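Local coordinates for Sel1 repeat family protein (Pseudomonas aeruginosa, PDB 6LCH) that probably acts as an immunity protein that protects Pseudomonas aeruginosa from its own type VI secretion effector PldB, at residues Phe100-Gly104 against Phe123-Ala127; His181-Lys185 against Gln261-Asp266. The contacts are given in a common frame with arbitrary orientation. Residue numbers count along the deposited sequence, not the author numbering.

Contact 1. Residues Phe100-Gly104 against Phe123-Ala127; sequences FYDMG and FLDKA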
# COMPACT_ATOMS: atom_id res chain seq x y z
N PHE A 100 -1.15 -2.04 -14.74
CA PHE A 100 -0.37 -0.94 -15.30
C PHE A 100 0.73 -0.50 -14.33
O PHE A 100 1.87 -0.26 -14.75
CB PHE A 100 -1.29 0.23 -15.63
CG PHE A 100 -2.31 -0.09 -16.69
CD1 PHE A 100 -1.97 -0.04 -18.03
CD2 PHE A 100 -3.61 -0.43 -16.35
CE1 PHE A 100 -2.90 -0.34 -19.01
CE2 PHE A 100 -4.55 -0.72 -17.33
CZ PHE A 100 -4.19 -0.67 -18.66
N TYR A 101 0.39 -0.35 -13.05
CA TYR A 101 1.39 -0.01 -12.05
C TYR A 101 2.52 -1.02 -12.02
O TYR A 101 3.70 -0.65 -11.92
CB TYR A 101 0.73 0.08 -10.67
CG TYR A 101 1.69 0.35 -9.52
CD1 TYR A 101 2.23 -0.70 -8.77
CD2 TYR A 101 2.04 1.64 -9.17
CE1 TYR A 101 3.09 -0.46 -7.73
CE2 TYR A 101 2.90 1.90 -8.12
CZ TYR A 101 3.43 0.85 -7.41
OH TYR A 101 4.29 1.10 -6.36
N ASP A 102 2.19 -2.31 -12.12
CA ASP A 102 3.22 -3.34 -12.02
C ASP A 102 4.13 -3.33 -13.25
O ASP A 102 5.33 -3.57 -13.13
CB ASP A 102 2.59 -4.72 -11.84
CG ASP A 102 1.81 -4.85 -10.54
OD1 ASP A 102 0.81 -5.59 -10.54
OD2 ASP A 102 2.20 -4.23 -9.53
N MET A 103 3.56 -3.08 -14.43
CA MET A 103 4.37 -3.11 -15.65
C MET A 103 5.34 -1.94 -15.70
O MET A 103 6.48 -2.10 -16.15
CB MET A 103 3.46 -3.10 -16.88
CG MET A 103 4.22 -3.28 -18.17
SD MET A 103 4.79 -4.96 -18.41
CE MET A 103 3.30 -5.71 -19.08
N GLY A 104 4.91 -0.76 -15.25
CA GLY A 104 5.80 0.39 -15.25
C GLY A 104 7.01 0.21 -14.36
O GLY A 104 8.09 0.74 -14.65
N PHE A 123 2.55 4.42 -17.58
CA PHE A 123 1.97 3.34 -16.79
C PHE A 123 1.39 3.87 -15.49
O PHE A 123 0.27 3.52 -15.11
CB PHE A 123 3.01 2.25 -16.55
CG PHE A 123 3.13 1.28 -17.69
CD1 PHE A 123 2.04 0.51 -18.08
CD2 PHE A 123 4.32 1.14 -18.38
CE1 PHE A 123 2.14 -0.37 -19.14
CE2 PHE A 123 4.43 0.26 -19.44
CZ PHE A 123 3.34 -0.50 -19.82
N LEU A 124 2.13 4.75 -14.80
CA LEU A 124 1.63 5.31 -13.55
C LEU A 124 0.36 6.12 -13.78
O LEU A 124 -0.60 6.01 -13.01
CB LEU A 124 2.70 6.19 -12.90
CG LEU A 124 3.75 5.48 -12.04
CD1 LEU A 124 4.69 6.51 -11.42
CD2 LEU A 124 3.08 4.65 -10.96
N ASP A 125 0.35 6.96 -14.82
CA ASP A 125 -0.81 7.81 -15.08
C ASP A 125 -2.02 6.97 -15.47
O ASP A 125 -3.14 7.24 -15.00
CB ASP A 125 -0.49 8.83 -16.16
CG ASP A 125 0.41 9.95 -15.65
OD1 ASP A 125 1.12 10.57 -16.46
OD2 ASP A 125 0.40 10.20 -14.42
N LYS A 126 -1.83 5.96 -16.31
CA LYS A 126 -2.94 5.08 -16.69
C LYS A 126 -3.50 4.35 -15.47
O LYS A 126 -4.72 4.30 -15.27
CB LYS A 126 -2.48 4.09 -17.75
CG LYS A 126 -3.60 3.20 -18.28
CD LYS A 126 -4.77 4.02 -18.81
CE LYS A 126 -5.78 3.13 -19.53
NZ LYS A 126 -7.11 3.78 -19.66
N ALA A 127 -2.62 3.78 -14.64
CA ALA A 127 -3.07 3.12 -13.42
C ALA A 127 -3.75 4.11 -12.48
O ALA A 127 -4.83 3.83 -11.95
CB ALA A 127 -1.90 2.43 -12.73

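Contact 2. Residues His181-Lys185 against Gln261-Asp266; sequences HNFPK and QGYDAD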
# COMPACT_ATOMS: atom_id res chain seq x y z
N HIS A 181 4.77 20.47 9.84
CA HIS A 181 5.10 20.45 11.27
C HIS A 181 3.85 20.45 12.13
O HIS A 181 3.77 21.12 13.16
CB HIS A 181 6.02 21.62 11.63
CG HIS A 181 7.07 21.27 12.65
ND1 HIS A 181 6.95 21.61 13.98
CD2 HIS A 181 8.25 20.62 12.53
CE1 HIS A 181 8.01 21.18 14.63
NE2 HIS A 181 8.81 20.57 13.78
N ASN A 182 2.84 19.71 11.69
CA ASN A 182 1.56 19.56 12.39
C ASN A 182 1.55 18.15 12.99
O ASN A 182 1.02 17.21 12.40
CB ASN A 182 0.38 19.78 11.44
CG ASN A 182 -0.93 19.95 12.18
OD1 ASN A 182 -1.14 19.38 13.25
ND2 ASN A 182 -1.84 20.74 11.60
N PHE A 183 2.13 18.03 14.18
CA PHE A 183 2.28 16.71 14.79
C PHE A 183 0.94 16.04 15.11
O PHE A 183 0.77 14.86 14.76
CB PHE A 183 3.18 16.82 16.02
CG PHE A 183 4.59 17.25 15.69
CD1 PHE A 183 5.12 16.98 14.43
CD2 PHE A 183 5.36 17.92 16.61
CE1 PHE A 183 6.41 17.37 14.12
CE2 PHE A 183 6.65 18.32 16.30
CZ PHE A 183 7.17 18.04 15.05
N PRO A 184 -0.03 16.70 15.75
CA PRO A 184 -1.29 16.00 16.06
C PRO A 184 -2.09 15.62 14.83
O PRO A 184 -2.76 14.58 14.84
CB PRO A 184 -2.04 16.99 16.95
CG PRO A 184 -1.03 17.99 17.38
CD PRO A 184 -0.06 18.08 16.26
N LYS A 185 -2.07 16.44 13.78
CA LYS A 185 -2.72 16.02 12.54
C LYS A 185 -1.95 14.90 11.88
O LYS A 185 -2.54 14.04 11.22
CB LYS A 185 -2.86 17.21 11.59
CG LYS A 185 -3.75 16.94 10.40
CD LYS A 185 -4.17 18.24 9.75
CE LYS A 185 -5.68 18.37 9.67
NZ LYS A 185 -6.07 19.72 9.21
N GLN A 261 1.26 21.05 20.91
CA GLN A 261 0.46 21.19 19.70
C GLN A 261 -0.98 20.71 19.84
O GLN A 261 -1.80 21.04 18.98
CB GLN A 261 1.14 20.44 18.54
CG GLN A 261 2.66 20.58 18.50
CD GLN A 261 3.21 20.74 17.09
OE1 GLN A 261 2.57 20.33 16.12
NE2 GLN A 261 4.39 21.33 16.98
N GLY A 262 -1.30 19.93 20.87
CA GLY A 262 -2.69 19.61 21.16
C GLY A 262 -3.25 18.49 20.29
O GLY A 262 -2.62 17.44 20.12
N TYR A 263 -4.45 18.70 19.75
CA TYR A 263 -5.14 17.71 18.93
C TYR A 263 -5.05 18.01 17.44
O TYR A 263 -5.36 17.13 16.63
CB TYR A 263 -6.61 17.62 19.34
CG TYR A 263 -6.81 16.84 20.60
CD1 TYR A 263 -7.01 15.47 20.56
CD2 TYR A 263 -6.77 17.46 21.84
CE1 TYR A 263 -7.18 14.74 21.70
CE2 TYR A 263 -6.94 16.74 23.00
CZ TYR A 263 -7.15 15.38 22.93
OH TYR A 263 -7.32 14.64 24.08
N ASP A 264 -4.65 19.22 17.09
CA ASP A 264 -4.29 19.58 15.72
C ASP A 264 -3.45 20.83 15.88
O ASP A 264 -3.94 21.81 16.45
CB ASP A 264 -5.53 19.84 14.86
CG ASP A 264 -5.23 19.87 13.38
OD1 ASP A 264 -4.13 20.32 12.98
OD2 ASP A 264 -6.10 19.43 12.59
N ALA A 265 -2.19 20.79 15.44
CA ALA A 265 -1.33 21.94 15.63
C ALA A 265 -2.02 23.23 15.21
O ALA A 265 -1.82 24.27 15.83
CB ALA A 265 -0.01 21.78 14.86
N ASP A 266 -2.90 23.14 14.21
CA ASP A 266 -3.63 24.32 13.73
C ASP A 266 -4.49 24.93 14.84
O ASP A 266 -4.46 26.15 15.06
CB ASP A 266 -4.48 23.96 12.52
CG ASP A 266 -4.90 25.19 11.74
OD1 ASP A 266 -4.60 26.31 12.20
OD2 ASP A 266 -5.52 25.04 10.66

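Contact 1. Residues Phe100-Gly104 against Phe123-Ala127
Two helices, 97-107 and 123-129, pack antiparallel here through an apolar, largely aromatic interface; over these segments the axes approach to 7.9 Å at 171°. The close approach depends on small residues. G104 lets the F123 ring lie against its CA (3.5 Å to F123 CD2), where even a methyl group would collide with F123 CB. A127, with just a methyl, fits its CB against F100 CB at 3.7 Å. In Sel1 repeats, relatives of TPRs, antiparallel helix pairs stack into a solenoid, and this pair contributes to that array: Y101 and A127 also touch helix 133-146, while M103 reaches helix 81-93. The two phenylalanines meet at F100 CD1 and F123 CD1 (4.0 Å), and each ring receives a CH-pi contact over a face. K126 CG sits 3.6 Å from the F100 centroid, its ammonium reaching on to a salt bridge with D119; M103 CB lies 4.0 Å from the F123 centroid. Toward the more open flank, Y101 CD2 meets L124 CD2 at 3.7 Å.

Contact 2. Residues His181-Lys185 against Gln261-Asp266
The loop 261-266 packs over the N-terminus of helix 183-195, and its first residue makes the first bond. Q261 extends a long amide side chain so that OE1 accepts from F183 N at 3.0 Å, meeting an NH of the first helical turn, where no preceding backbone carbonyl is placed to do so; F183 CD2 lies 3.6 Å from Q261 NE2. Next comes a type II' beta turn from Q261 to D264. G262 takes a positive phi of 80°, easy for glycine, and its O lies 3.2 Å from P184 CG. P184 suits the first turn of a helix, where a missing NH costs little, and its ring fills the space beneath the turn, with CB 3.2 Å from Y263 C. Y263 itself directs its CB away. D264 then turns its carboxylate back: OD1 accepts from N182 ND2 at 2.7 Å, and OD2 forms a salt bridge with K185 NZ at 3.4 Å. A265 donates its N to N182 OD1 (2.8 Å), while its small CB rests 4.0 Å from P184 CD. That same N182 OD1 accepts from K185 N (3.1 Å), making N182 the N-cap of the helix. D266 closes the segment with a weak bond from its N to D264 OD1 (3.3 Å). Asparagine is apt at the cap because its amide both accepts and donates: one capping bond and two that hold the loop meet on N182, with Q261 and the K185-D264 salt bridge adding to them, so docking of the tail is probably coupled to the capping of a Sel1-repeat helix.

How the contacts relate
Contact 1 closes before contact 2 opens along the chain, so the two come in series. Their centres lie 35 Å apart and their nearest atoms about 23 Å, and they share no helix. Between them run helices 133-146, 150-162 and 166-178, the first of which touches both partners of contact 1, while the last ends just before residues 181-185. Contact 1 is local, with only 18 residues, helix 111-114 among them, between its segments; contact 2 spans 75 residues to bring the C-terminal tail back onto helix 183-195. Contact 1 thus lies within the array, centred about 15 Å from the chain's centre, and contact 2 farther out, about 25 Å, where the tail folds back.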